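Local coordinates for insecticidal crystal protein Cry35Ab1 (Bacillus thuringiensis, PDB 4JP0), which forms, with its partner Cry34Ab1, a binary insecticidal toxin active on western corn rootworm, probably acting primarily on the larval midgut epithelium, at residues A[16-21]-A[33-38]; A[48-53]-A[180-185]; A[213-218]-A[230-235]; A[250-255]-A[282-287]. All coordinates share one frame; numbering follows the deposited sequence. Where two conformers were deposited one is given.

Interaction 1: A[16-21]-A[33-38]; sequences GLYAAT and MNKNDD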
loop_
_atom_site.group_PDB
_atom_site.type_symbol
_atom_site.label_atom_id
_atom_site.label_comp_id
_atom_site.label_asym_id
_atom_site.label_seq_id
_atom_site.Cartn_x
_atom_site.Cartn_y
_atom_site.Cartn_z
ATOM N N GLY A 16 -4.453 32.695 -22.357
ATOM C CA GLY A 16 -3.124 32.813 -21.749
ATOM C C GLY A 16 -3.105 33.035 -20.237
ATOM O O GLY A 16 -2.038 33.299 -19.649
ATOM N N LEU A 17 -4.268 32.903 -19.608
ATOM C CA LEU A 17 -4.420 33.062 -18.154
ATOM C C LEU A 17 -4.100 31.784 -17.420
ATOM O O LEU A 17 -4.176 30.715 -18.025
ATOM C CB LEU A 17 -5.832 33.545 -17.851
ATOM C CG LEU A 17 -6.231 34.886 -18.494
ATOM C CD1 LEU A 17 -7.656 35.203 -18.030
ATOM C CD2 LEU A 17 -5.234 35.999 -18.092
ATOM N N TYR A 18 -3.680 31.889 -16.150
ATOM C CA TYR A 18 -3.283 30.715 -15.364
ATOM C C TYR A 18 -4.292 30.328 -14.283
ATOM O O TYR A 18 -4.813 31.190 -13.562
ATOM C CB TYR A 18 -1.947 30.985 -14.682
ATOM C CG TYR A 18 -0.802 31.025 -15.687
ATOM C CD1 TYR A 18 -0.598 32.125 -16.525
ATOM C CD2 TYR A 18 0.081 29.970 -15.783
ATOM C CE1 TYR A 18 0.484 32.149 -17.467
ATOM C CE2 TYR A 18 1.158 29.982 -16.706
ATOM C CZ TYR A 18 1.336 31.079 -17.540
ATOM O OH TYR A 18 2.380 31.081 -18.443
ATOM N N ALA A 19 -4.507 29.023 -14.139
ATOM C CA ALA A 19 -5.406 28.527 -13.114
ATOM C C ALA A 19 -4.802 28.902 -11.760
ATOM O O ALA A 19 -3.581 28.701 -11.529
ATOM C CB ALA A 19 -5.543 27.001 -13.241
ATOM N N ALA A 20 -5.640 29.400 -10.850
ATOM C CA ALA A 20 -5.134 29.971 -9.593
ATOM C C ALA A 20 -6.112 29.844 -8.434
ATOM O O ALA A 20 -7.310 29.853 -8.642
ATOM C CB ALA A 20 -4.864 31.454 -9.816
ATOM N N THR A 21 -5.604 29.742 -7.204
ATOM C CA THR A 21 -6.469 29.860 -6.029
ATOM C C THR A 21 -5.961 31.026 -5.197
ATOM O O THR A 21 -4.777 31.401 -5.318
ATOM C CB THR A 21 -6.422 28.609 -5.127
ATOM O OG1 THR A 21 -5.079 28.180 -4.976
ATOM C CG2 THR A 21 -7.108 27.444 -5.751
ATOM N N MET A 33 -6.041 33.777 -13.773
ATOM C CA MET A 33 -5.394 35.062 -13.472
ATOM C C MET A 33 -4.296 35.325 -14.466
ATOM O O MET A 33 -3.663 34.375 -14.950
ATOM C CB MET A 33 -4.732 35.015 -12.080
ATOM C CG MET A 33 -5.739 34.963 -10.922
ATOM S SD MET A 33 -6.664 36.533 -10.822
ATOM C CE MET A 33 -5.290 37.626 -10.469
ATOM N N ASN A 34 -4.023 36.617 -14.711
ATOM C CA ASN A 34 -2.888 37.019 -15.538
ATOM C C ASN A 34 -1.628 36.983 -14.667
ATOM O O ASN A 34 -1.646 37.484 -13.542
ATOM C CB ASN A 34 -3.085 38.421 -16.108
ATOM C CG ASN A 34 -2.007 38.788 -17.103
ATOM O OD1 ASN A 34 -0.830 38.702 -16.807
ATOM N ND2 ASN A 34 -2.413 39.174 -18.304
ATOM N N LYS A 35 -0.553 36.381 -15.163
ATOM C CA LYS A 35 0.614 36.180 -14.305
ATOM C C LYS A 35 1.275 37.474 -13.932
ATOM O O LYS A 35 2.114 37.490 -13.030
ATOM C CB LYS A 35 1.621 35.163 -14.874
ATOM C CG LYS A 35 2.310 35.591 -16.157
ATOM C CD LYS A 35 2.935 34.337 -16.831
ATOM C CE LYS A 35 3.600 34.644 -18.164
ATOM N NZ LYS A 35 4.365 33.444 -18.687
ATOM N N ASN A 36 0.857 38.568 -14.559
ATOM C CA ASN A 36 1.424 39.877 -14.216
ATOM C C ASN A 36 0.401 40.798 -13.544
ATOM O O ASN A 36 0.526 42.026 -13.515
ATOM C CB ASN A 36 2.062 40.521 -15.450
ATOM C CG ASN A 36 3.278 39.744 -15.942
ATOM O OD1 ASN A 36 4.244 39.555 -15.205
ATOM N ND2 ASN A 36 3.225 39.265 -17.180
ATOM N N ASP A 37 -0.641 40.193 -12.994
ATOM C CA ASP A 37 -1.614 40.956 -12.240
ATOM C C ASP A 37 -0.920 41.605 -11.029
ATOM O O ASP A 37 -0.011 41.001 -10.443
ATOM C CB ASP A 37 -2.715 40.000 -11.746
ATOM C CG ASP A 37 -3.875 40.736 -11.114
ATOM O OD1 ASP A 37 -3.865 40.947 -9.874
ATOM O OD2 ASP A 37 -4.840 41.138 -11.790
ATOM N N ASP A 38 -1.375 42.788 -10.636
ATOM C CA ASP A 38 -0.838 43.495 -9.470
ATOM C C ASP A 38 -0.905 42.698 -8.185
ATOM O O ASP A 38 -0.116 42.873 -7.318
ATOM C CB ASP A 38 -1.446 44.912 -9.281
ATOM C CG ASP A 38 -2.851 44.910 -8.696
ATOM O OD1 ASP A 38 -3.651 44.068 -9.030
ATOM O OD2 ASP A 38 -3.174 45.781 -7.900
HETATM O O HOH W 1 -1.052 35.382 -17.954
#
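Tyr-18 and Lys-35 lay their side chains across one another at a slant. Tyr-18 CG stands anti to its own carbonyl carbon (chi1 -70°), beside the backbone N, and the ring's hydroxyl end leans toward the 33-38 segment. Lys-35 CG is set between its backbone N and carbonyl carbon (chi1 66°), and beyond it the chain runs extended past the CE1 corner of the ring. The methylenes press there, with Lys-35 CD 3.3 Å from Tyr-18 CE1, and the ammonium group reaches on to donate from Lys-35 NZ to Tyr-18 OH at 3.1 Å. The lysine thus packs its carbons against the ring and bonds the phenol oxygen with its tip. Next to this pair, strand 18-22 meets strand 31-33 as an antiparallel hairpin of the beta-trefoil, the ricin B-type lectin fold. Tyr-18 and Met-33 form a hydrogen-bonded pair in it: Tyr-18 N donates to Met-33 O at 2.8 Å and Met-33 N to Tyr-18 O at 2.9 Å. Met-33 bends at chi2 and chi3, its CG resting 3.8 Å from Ala-20 CB; Ala-20 also touches Leu-45, and Met-33 Tyr-43, of strand 43-52. Leu-17 CD2 lies against the backbone of Asn-34, 3.6 Å from its CA. A water lying in the Tyr-18 ring plane, at its edge, joins Gly-16 O to Lys-35 N. Asn-34 opens a type I turn to Asp-37, and its OD1 takes the N-H of Asn-36 in the carbonyl plane, on a lone pair, at 2.8 Å, closing an Asx turn.

Interaction 2: A[48-53]-A[180-185]; sequences FLFPID and LVPCIM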
loop_
_atom_site.group_PDB
_atom_site.type_symbol
_atom_site.label_atom_id
_atom_site.label_comp_id
_atom_site.label_asym_id
_atom_site.label_seq_id
_atom_site.Cartn_x
_atom_site.Cartn_y
_atom_site.Cartn_z
ATOM N N PHE A 48 0.290 20.130 -8.279
ATOM C CA PHE A 48 1.031 18.858 -8.281
ATOM C C PHE A 48 0.092 17.752 -8.688
ATOM O O PHE A 48 -1.020 17.623 -8.127
ATOM C CB PHE A 48 1.615 18.570 -6.887
ATOM C CG PHE A 48 2.746 17.597 -6.897
ATOM C CD1 PHE A 48 4.057 18.057 -6.867
ATOM C CD2 PHE A 48 2.511 16.221 -6.916
ATOM C CE1 PHE A 48 5.119 17.169 -6.876
ATOM C CE2 PHE A 48 3.582 15.320 -6.935
ATOM C CZ PHE A 48 4.885 15.801 -6.909
ATOM N N LEU A 49 0.492 16.984 -9.695
ATOM C CA LEU A 49 -0.341 15.902 -10.173
ATOM C C LEU A 49 0.039 14.615 -9.470
ATOM O O LEU A 49 1.210 14.281 -9.410
ATOM C CB LEU A 49 -0.098 15.677 -11.659
ATOM C CG LEU A 49 -0.392 16.820 -12.610
ATOM C CD1 LEU A 49 -0.249 16.308 -14.054
ATOM C CD2 LEU A 49 -1.794 17.340 -12.344
ATOM N N PHE A 50 -0.937 13.928 -8.892
ATOM C CA PHE A 50 -0.686 12.553 -8.383
ATOM C C PHE A 50 -1.450 11.549 -9.241
ATOM O O PHE A 50 -2.612 11.785 -9.598
ATOM C CB PHE A 50 -1.137 12.420 -6.948
ATOM C CG PHE A 50 -0.244 13.159 -5.958
ATOM C CD1 PHE A 50 -0.696 14.272 -5.294
ATOM C CD2 PHE A 50 1.039 12.722 -5.704
ATOM C CE1 PHE A 50 0.088 14.917 -4.355
ATOM C CE2 PHE A 50 1.848 13.390 -4.783
ATOM C CZ PHE A 50 1.358 14.479 -4.103
ATOM N N PRO A 51 -0.816 10.434 -9.583
ATOM C CA PRO A 51 -1.465 9.434 -10.418
ATOM C C PRO A 51 -2.294 8.478 -9.549
ATOM O O PRO A 51 -1.895 8.148 -8.426
ATOM C CB PRO A 51 -0.273 8.697 -11.051
ATOM C CG PRO A 51 0.777 8.686 -9.906
ATOM C CD PRO A 51 0.538 10.007 -9.152
ATOM N N ILE A 52 -3.439 8.057 -10.092
ATOM C CA ILE A 52 -4.278 7.056 -9.454
ATOM C C ILE A 52 -4.635 5.996 -10.473
ATOM O O ILE A 52 -4.191 6.039 -11.641
ATOM C CB ILE A 52 -5.533 7.701 -8.812
ATOM C CG1 ILE A 52 -6.375 8.461 -9.849
ATOM C CG2 ILE A 52 -5.124 8.624 -7.642
ATOM C CD1 ILE A 52 -7.719 8.981 -9.255
ATOM N N ASP A 53 -5.408 5.011 -10.051
ATOM C CA ASP A 53 -5.707 3.916 -10.946
ATOM C C ASP A 53 -6.420 4.374 -12.232
ATOM O O ASP A 53 -7.028 5.434 -12.297
ATOM C CB ASP A 53 -6.571 2.841 -10.252
ATOM C CG ASP A 53 -5.841 2.083 -9.131
ATOM O OD1 ASP A 53 -4.577 2.062 -9.065
ATOM O OD2 ASP A 53 -6.501 1.449 -8.253
ATOM N N LEU A 180 5.207 3.666 -4.201
ATOM C CA LEU A 180 5.192 5.066 -3.768
ATOM C C LEU A 180 3.755 5.542 -3.589
ATOM O O LEU A 180 2.902 5.349 -4.485
ATOM C CB LEU A 180 5.858 5.928 -4.821
ATOM C CG LEU A 180 7.360 5.682 -4.945
ATOM C CD1 LEU A 180 7.974 6.611 -5.987
ATOM C CD2 LEU A 180 8.007 5.907 -3.612
ATOM N N VAL A 181 3.482 6.161 -2.448
ATOM C CA VAL A 181 2.119 6.596 -2.163
ATOM C C VAL A 181 2.034 8.103 -2.068
ATOM O O VAL A 181 2.735 8.714 -1.289
ATOM C CB VAL A 181 1.601 5.959 -0.839
ATOM C CG1 VAL A 181 0.172 6.465 -0.460
ATOM C CG2 VAL A 181 1.644 4.440 -0.969
ATOM N N PRO A 182 1.170 8.699 -2.869
ATOM C CA PRO A 182 0.946 10.144 -2.805
ATOM C C PRO A 182 0.693 10.625 -1.359
ATOM O O PRO A 182 -0.131 10.046 -0.635
ATOM C CB PRO A 182 -0.325 10.306 -3.616
ATOM C CG PRO A 182 -0.186 9.244 -4.720
ATOM C CD PRO A 182 0.367 8.043 -3.902
ATOM N N CYS A 183 1.348 11.707 -0.962
ATOM C CA CYS A 183 1.225 12.193 0.403
ATOM C C CYS A 183 -0.211 12.576 0.745
ATOM O O CYS A 183 -0.591 12.461 1.891
ATOM C CB CYS A 183 2.208 13.357 0.694
ATOM S SG CYS A 183 1.932 14.809 -0.348
ATOM N N ILE A 184 -0.996 12.994 -0.249
ATOM C CA ILE A 184 -2.383 13.341 -0.004
ATOM C C ILE A 184 -3.191 12.169 0.526
ATOM O O ILE A 184 -4.223 12.378 1.161
ATOM C CB ILE A 184 -3.063 13.960 -1.267
ATOM C CG1 ILE A 184 -2.911 13.021 -2.468
ATOM C CG2 ILE A 184 -2.433 15.342 -1.579
ATOM C CD1 ILE A 184 -3.833 13.393 -3.666
ATOM N N MET A 185 -2.731 10.949 0.257
ATOM C CA MET A 185 -3.428 9.741 0.698
ATOM C C MET A 185 -2.883 9.245 2.039
ATOM O O MET A 185 -3.288 8.175 2.527
ATOM C CB MET A 185 -3.248 8.633 -0.340
ATOM C CG MET A 185 -3.849 8.976 -1.678
ATOM S SD MET A 185 -3.377 7.800 -2.934
ATOM C CE MET A 185 -3.862 8.711 -4.406
#
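Phe-50 and Pro-182 mark the nearest approach of the two backbones, CA to CA 6.3 Å, where strand 43-52 passes the end of strand 174-182 as it turns into the 3-10 segment 183-185. The contact is almost entirely apolar side-chain packing. Pro-182 CB lies over one face of the Phe-50 ring in a CH-pi contact, 3.9 Å from the ring centroid and 28° off its normal; Phe-48 CD2 lies over the opposite face, offset toward the rim. Ile-184 slides past the phenylalanine in the opposite direction, its CD1 meeting Phe-50 CD1 at 3.6 Å while CG2 nears CE1. Cys-183 SG comes obliquely to the far end of the ring, 3.8 Å from Phe-50 CZ, a sulfur-aromatic contact. Farther along, Met-185 stretches out, anti at both chi2 and chi3, to cross Ile-52 at about a right angle. Met-185 CE and Ile-52 CG2 are pressed to 3.5 Å, tighter than usual for two carbons. Tyr-202, edge-to-face with Phe-50, and Ile-197 of helix 193-199 add to the apolar surroundings. This buried hydrophobic packing is an interdomain seam, joining the N-terminal beta-trefoil to the elongated toxin_10 region.

Interaction 3: A[213-218]-A[230-235]; sequences RAVGSN and TYEWGT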
loop_
_atom_site.group_PDB
_atom_site.type_symbol
_atom_site.label_atom_id
_atom_site.label_comp_id
_atom_site.label_asym_id
_atom_site.label_seq_id
_atom_site.Cartn_x
_atom_site.Cartn_y
_atom_site.Cartn_z
ATOM N N ARG A 213 8.473 -18.208 14.667
ATOM C CA ARG A 213 7.906 -19.234 15.529
ATOM C C ARG A 213 6.500 -18.846 15.962
ATOM O O ARG A 213 6.255 -17.703 16.292
ATOM C CB ARG A 213 8.820 -19.378 16.761
ATOM C CG ARG A 213 8.201 -20.029 17.988
ATOM C CD ARG A 213 9.129 -20.021 19.219
ATOM N NE ARG A 213 8.370 -20.016 20.470
ATOM C CZ ARG A 213 8.858 -20.397 21.649
ATOM N NH1 ARG A 213 10.114 -20.833 21.742
ATOM N NH2 ARG A 213 8.092 -20.350 22.737
ATOM N N ALA A 214 5.565 -19.787 15.928
ATOM C CA ALA A 214 4.213 -19.509 16.393
ATOM C C ALA A 214 4.165 -19.683 17.904
ATOM O O ALA A 214 4.534 -20.740 18.428
ATOM C CB ALA A 214 3.250 -20.440 15.753
ATOM N N VAL A 215 3.701 -18.655 18.595
ATOM C CA VAL A 215 3.596 -18.681 20.035
ATOM C C VAL A 215 2.619 -19.811 20.429
ATOM O O VAL A 215 1.484 -19.898 19.911
ATOM C CB VAL A 215 3.142 -17.303 20.597
ATOM C CG1 VAL A 215 3.141 -17.321 22.130
ATOM C CG2 VAL A 215 4.021 -16.135 20.055
ATOM N N GLY A 216 3.088 -20.695 21.300
ATOM C CA GLY A 216 2.319 -21.823 21.816
ATOM C C GLY A 216 2.604 -23.142 21.094
ATOM O O GLY A 216 2.195 -24.230 21.555
ATOM N N SER A 217 3.336 -23.067 19.982
ATOM C CA SER A 217 3.541 -24.233 19.130
ATOM C C SER A 217 4.684 -25.182 19.526
ATOM O O SER A 217 4.849 -26.224 18.902
ATOM C CB SER A 217 3.737 -23.784 17.664
ATOM O OG SER A 217 5.044 -23.258 17.471
ATOM N N ASN A 218 5.512 -24.818 20.496
ATOM C CA ASN A 218 6.605 -25.716 20.870
ATOM C C ASN A 218 6.007 -26.778 21.777
ATOM O O ASN A 218 5.498 -26.498 22.868
ATOM C CB ASN A 218 7.804 -24.967 21.481
ATOM C CG ASN A 218 9.066 -25.852 21.657
ATOM O OD1 ASN A 218 9.319 -26.820 20.898
ATOM N ND2 ASN A 218 9.870 -25.511 22.673
ATOM N N THR A 230 -2.535 -25.273 21.211
ATOM C CA THR A 230 -3.040 -24.104 20.534
ATOM C C THR A 230 -1.891 -23.139 20.268
ATOM O O THR A 230 -0.987 -22.975 21.090
ATOM C CB THR A 230 -4.125 -23.445 21.408
ATOM O OG1 THR A 230 -4.695 -22.334 20.721
ATOM C CG2 THR A 230 -3.513 -22.820 22.646
ATOM N N TYR A 231 -1.896 -22.544 19.089
ATOM C CA TYR A 231 -0.900 -21.528 18.783
ATOM C C TYR A 231 -1.671 -20.284 18.421
ATOM O O TYR A 231 -2.855 -20.363 18.110
ATOM C CB TYR A 231 0.056 -21.938 17.655
ATOM C CG TYR A 231 -0.591 -22.122 16.312
ATOM C CD1 TYR A 231 -0.743 -21.047 15.441
ATOM C CD2 TYR A 231 -1.042 -23.368 15.896
ATOM C CE1 TYR A 231 -1.323 -21.206 14.222
ATOM C CE2 TYR A 231 -1.625 -23.535 14.652
ATOM C CZ TYR A 231 -1.759 -22.445 13.823
ATOM O OH TYR A 231 -2.337 -22.555 12.585
ATOM N N GLU A 232 -1.000 -19.146 18.490
ATOM C CA GLU A 232 -1.598 -17.860 18.185
ATOM C C GLU A 232 -1.233 -17.361 16.793
ATOM O O GLU A 232 -0.152 -17.630 16.293
ATOM C CB GLU A 232 -1.086 -16.846 19.193
ATOM C CG GLU A 232 -1.474 -17.176 20.628
ATOM C CD GLU A 232 -0.778 -16.265 21.620
ATOM O OE1 GLU A 232 -0.269 -15.187 21.185
ATOM O OE2 GLU A 232 -0.739 -16.623 22.821
ATOM N N TRP A 233 -2.134 -16.621 16.175
ATOM C CA TRP A 233 -1.824 -15.995 14.898
ATOM C C TRP A 233 -2.704 -14.773 14.782
ATOM O O TRP A 233 -3.481 -14.479 15.700
ATOM C CB TRP A 233 -2.028 -16.955 13.736
ATOM C CG TRP A 233 -3.441 -17.469 13.595
ATOM C CD1 TRP A 233 -4.033 -18.491 14.289
ATOM C CD2 TRP A 233 -4.414 -16.999 12.668
ATOM N NE1 TRP A 233 -5.326 -18.669 13.856
ATOM C CE2 TRP A 233 -5.585 -17.757 12.860
ATOM C CE3 TRP A 233 -4.421 -15.986 11.708
ATOM C CZ2 TRP A 233 -6.742 -17.543 12.119
ATOM C CZ3 TRP A 233 -5.562 -15.772 10.970
ATOM C CH2 TRP A 233 -6.714 -16.540 11.178
ATOM N N GLY A 234 -2.598 -14.072 13.664
ATOM C CA GLY A 234 -3.358 -12.846 13.481
ATOM C C GLY A 234 -2.443 -11.649 13.704
ATOM O O GLY A 234 -1.337 -11.583 13.166
ATOM N N THR A 235 -2.889 -10.717 14.527
ATOM C CA THR A 235 -2.083 -9.549 14.818
ATOM C C THR A 235 -2.399 -9.038 16.189
ATOM O O THR A 235 -3.531 -9.173 16.650
ATOM C CB THR A 235 -2.320 -8.448 13.776
ATOM O OG1 THR A 235 -1.489 -7.317 14.083
ATOM C CG2 THR A 235 -3.746 -7.905 13.891
HETATM O O HOH W 2 2.381 -16.559 16.968
#
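Val-215 O is aimed at Tyr-231 and Glu-232 of strand 225-234 by the backbone torsions of a type II beta turn, Val-215 psi 126° followed by Gly-216 phi 98°. The turn, Ala-214 to Ser-217, lies within the course of the long strand 202-221 in the toxin_10 region and packs beside strand 225-234, which pairs with strand 292-301. Glu-232 N donates to Val-215 O at 3.0 Å, nearly along the C=O axis; the same oxygen receives a CA-H...O contact from Tyr-231 CA at 3.1 Å. A second such contact runs the other way, Gly-216 CA to Thr-230 O at 3.6 Å. Within the turn Ala-214 O is held twice, by Ser-217 N and, on a lone pair, by Ser-217 OG at 2.7 Å; that hydroxyl is also bonded to Gly-311 N. Ala-214 CB sits 4.0 Å from Tyr-231 CB; the Tyr-231 ring stacks with Tyr-341, which Ala-214 also touches. The Val-215 and Glu-232 side chains lie at a slant, Val-215 CG1 4.0 Å from Glu-232 OE2. A water bridges the two backbones, accepting from Val-215 N at 3.0 Å and donating to Glu-232 O at 2.8 Å.

Interaction 4: A[250-255]-A[282-287]; sequences QINIDS and EYSHET
Asp-254 meets His-285 N, and Asn-252 meets Glu-286 O, each side chain reaching from the 252-255 type I turn to the backbone of the 282-287 loop. Asp-254 CG is anti to the backbone N (chi1 -174°), and OD2 accepts from His-285 N at 2.7 Å; the N-H comes from above the carboxylate plane, 57° out of it. Asn-252 ND2 donates to Glu-286 O at 3.0 Å, a bent bond that meets the carbonyl oxygen from above its plane. A water accepting from the same ND2 and donating to Thr-287 O makes a second, bridged link. Two side-chain bonds lie within the loop: Ser-284 OG takes the N-H of Glu-286 at 3.0 Å in an ST turn, and His-285 ND1 donates to Tyr-283 O at 3.1 Å with that oxygen in the ring plane. The Asp-254 and His-285 side chains cross at a slant, carboxylate and ring planes 28° apart. Apolar contact comes from the Glu-286 stem, bent at chi2: its CG lies 3.7 Å from Ile-253 CG2 and 3.7 Å from Asp-254 CB. At this surface of the toxin_10 region the backbones of Glu-282 and Ser-284 also bond to Met-257 of strand 257-259, and that of Ile-253 to Lys-288. Like charges gather round the aspartate, Asp-254 OD1 standing 4.7 Å from Glu-282 OE1 and OD2 4.9 Å from Glu-286 OE2. Their repulsion would probably raise the pKa values of these carboxyls, whereas the short bond from His-285 N would favour a charged Asp-254; the contact thus sets a backbone donor against local negative charge.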
loop_
_atom_site.group_PDB
_atom_site.type_symbol
_atom_site.label_atom_id
_atom_site.label_comp_id
_atom_site.label_asym_id
_atom_site.label_seq_id
_atom_site.Cartn_x
_atom_site.Cartn_y
_atom_site.Cartn_z
ATOM N N GLN A 250 -7.526 -1.852 5.890
ATOM C CA GLN A 250 -7.267 -2.826 6.963
ATOM C C GLN A 250 -6.912 -4.181 6.385
ATOM O O GLN A 250 -7.178 -4.455 5.205
ATOM C CB GLN A 250 -8.493 -2.986 7.871
ATOM C CG GLN A 250 -9.723 -3.554 7.173
ATOM C CD GLN A 250 -10.995 -3.429 8.013
ATOM O OE1 GLN A 250 -11.250 -2.379 8.596
ATOM N NE2 GLN A 250 -11.794 -4.497 8.063
ATOM N N ILE A 251 -6.326 -5.038 7.223
ATOM C CA ILE A 251 -6.026 -6.390 6.813
ATOM C C ILE A 251 -7.079 -7.256 7.453
ATOM O O ILE A 251 -7.282 -7.194 8.662
ATOM C CB ILE A 251 -4.657 -6.846 7.262
ATOM C CG1 ILE A 251 -3.554 -5.897 6.755
ATOM C CG2 ILE A 251 -4.419 -8.211 6.689
ATOM C CD1 ILE A 251 -3.579 -5.688 5.283
ATOM N N ASN A 252 -7.771 -8.035 6.636
ATOM C CA ASN A 252 -8.818 -8.929 7.152
ATOM C C ASN A 252 -8.287 -10.311 7.506
ATOM O O ASN A 252 -7.106 -10.617 7.292
ATOM C CB ASN A 252 -9.966 -9.031 6.157
ATOM C CG ASN A 252 -10.893 -7.863 6.247
ATOM O OD1 ASN A 252 -10.683 -6.955 7.057
ATOM N ND2 ASN A 252 -11.941 -7.867 5.416
ATOM N N ILE A 253 -9.168 -11.165 8.030
ATOM C CA ILE A 253 -8.733 -12.464 8.560
ATOM C C ILE A 253 -8.042 -13.369 7.513
ATOM O O ILE A 253 -7.277 -14.305 7.822
ATOM C CB ILE A 253 -9.970 -13.137 9.251
ATOM C CG1 ILE A 253 -9.573 -14.370 10.056
ATOM C CG2 ILE A 253 -11.055 -13.466 8.228
ATOM C CD1 ILE A 253 -10.644 -14.819 11.030
ATOM N N ASP A 254 -8.397 -13.056 6.290
ATOM C CA ASP A 254 -7.974 -13.533 4.994
ATOM C C ASP A 254 -6.498 -13.127 4.710
ATOM O O ASP A 254 -5.830 -13.640 3.795
ATOM C CB ASP A 254 -8.901 -12.663 4.061
ATOM C CG ASP A 254 -8.822 -13.022 2.583
ATOM O OD1 ASP A 254 -7.719 -12.938 1.971
ATOM O OD2 ASP A 254 -9.822 -13.351 1.925
ATOM N N SER A 255 -5.990 -12.190 5.502
ATOM C CA SER A 255 -4.720 -11.505 5.176
ATOM C C SER A 255 -4.866 -10.666 3.901
ATOM O O SER A 255 -3.881 -10.136 3.361
ATOM C CB SER A 255 -3.527 -12.452 5.052
ATOM O OG SER A 255 -3.068 -12.854 6.334
ATOM N N GLU A 282 -3.479 -9.549 -1.835
ATOM C CA GLU A 282 -4.775 -9.866 -2.401
ATOM C C GLU A 282 -5.872 -9.013 -1.779
ATOM O O GLU A 282 -5.748 -8.547 -0.649
ATOM C CB GLU A 282 -5.077 -11.355 -2.150
ATOM C CG GLU A 282 -4.208 -12.277 -2.994
ATOM C CD GLU A 282 -4.516 -13.752 -2.817
ATOM O OE1 GLU A 282 -5.287 -14.122 -1.885
ATOM O OE2 GLU A 282 -3.974 -14.552 -3.628
ATOM N N TYR A 283 -6.928 -8.782 -2.544
ATOM C CA TYR A 283 -8.137 -8.207 -2.000
ATOM C C TYR A 283 -8.744 -9.275 -1.102
ATOM O O TYR A 283 -8.724 -10.480 -1.431
ATOM C CB TYR A 283 -9.123 -7.876 -3.115
ATOM C CG TYR A 283 -8.633 -6.807 -4.078
ATOM C CD1 TYR A 283 -8.369 -7.100 -5.404
ATOM C CD2 TYR A 283 -8.453 -5.509 -3.664
ATOM C CE1 TYR A 283 -7.938 -6.110 -6.291
ATOM C CE2 TYR A 283 -8.014 -4.525 -4.546
ATOM C CZ TYR A 283 -7.753 -4.845 -5.841
ATOM O OH TYR A 283 -7.315 -3.887 -6.705
ATOM N N SER A 284 -9.271 -8.847 0.036
ATOM C CA SER A 284 -9.889 -9.772 0.972
ATOM C C SER A 284 -11.168 -10.357 0.413
ATOM O O SER A 284 -11.846 -9.722 -0.394
ATOM C CB SER A 284 -10.183 -9.082 2.297
ATOM O OG SER A 284 -10.901 -9.942 3.165
ATOM N N HIS A 285 -11.488 -11.574 0.854
ATOM C CA HIS A 285 -12.734 -12.241 0.462
ATOM C C HIS A 285 -13.610 -12.422 1.700
ATOM O O HIS A 285 -14.649 -13.092 1.668
ATOM C CB HIS A 285 -12.421 -13.605 -0.157
ATOM C CG HIS A 285 -11.874 -13.532 -1.549
ATOM N ND1 HIS A 285 -10.797 -12.742 -1.889
ATOM C CD2 HIS A 285 -12.249 -14.166 -2.686
ATOM C CE1 HIS A 285 -10.538 -12.881 -3.178
ATOM N NE2 HIS A 285 -11.405 -13.739 -3.686
ATOM N N GLU A 286 -13.174 -11.828 2.800
ATOM C CA GLU A 286 -13.850 -11.924 4.070
ATOM C C GLU A 286 -14.317 -10.568 4.528
ATOM O O GLU A 286 -13.938 -9.533 3.975
ATOM C CB GLU A 286 -12.914 -12.500 5.138
ATOM C CG GLU A 286 -12.292 -13.849 4.808
ATOM C CD GLU A 286 -13.236 -15.044 4.968
ATOM O OE1 GLU A 286 -14.372 -14.918 5.512
ATOM O OE2 GLU A 286 -12.818 -16.141 4.545
ATOM N N THR A 287 -15.138 -10.574 5.566
ATOM C CA THR A 287 -15.640 -9.339 6.106
ATOM C C THR A 287 -15.055 -9.058 7.488
ATOM O O THR A 287 -15.138 -7.934 7.993
ATOM C CB THR A 287 -17.175 -9.375 6.136
ATOM O OG1 THR A 287 -17.679 -8.088 6.500
ATOM C CG2 THR A 287 -17.673 -10.271 7.237
HETATM O O HOH W 3 -14.526 -6.127 5.891
HETATM O O HOH W 4 -2.322 -10.740 0.412
#

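Overall arrangement
The four contacts spread along an elongated monomer. Interaction 1 belongs to the beta-trefoil, and its strand 18-22 neighbours strand 43-52, which carries one side of interaction 2; their centres lie about 26 Å apart. Interaction 2 joins the trefoil to the toxin_10 region, and from there strand 174-182 runs beside strand 202-221, the strand that holds the turn of interaction 3, about 38 Å away between centres. Interactions 3 and 4 touch directly, through Trp-233 CH2 and Ile-253 CG1 at 3.8 Å. Interaction 4 comes within about 6 Å of interaction 2, nearest atoms. Interactions 1 and 3 lie on opposite sides of the chain's centre, about 63 Å apart between centres.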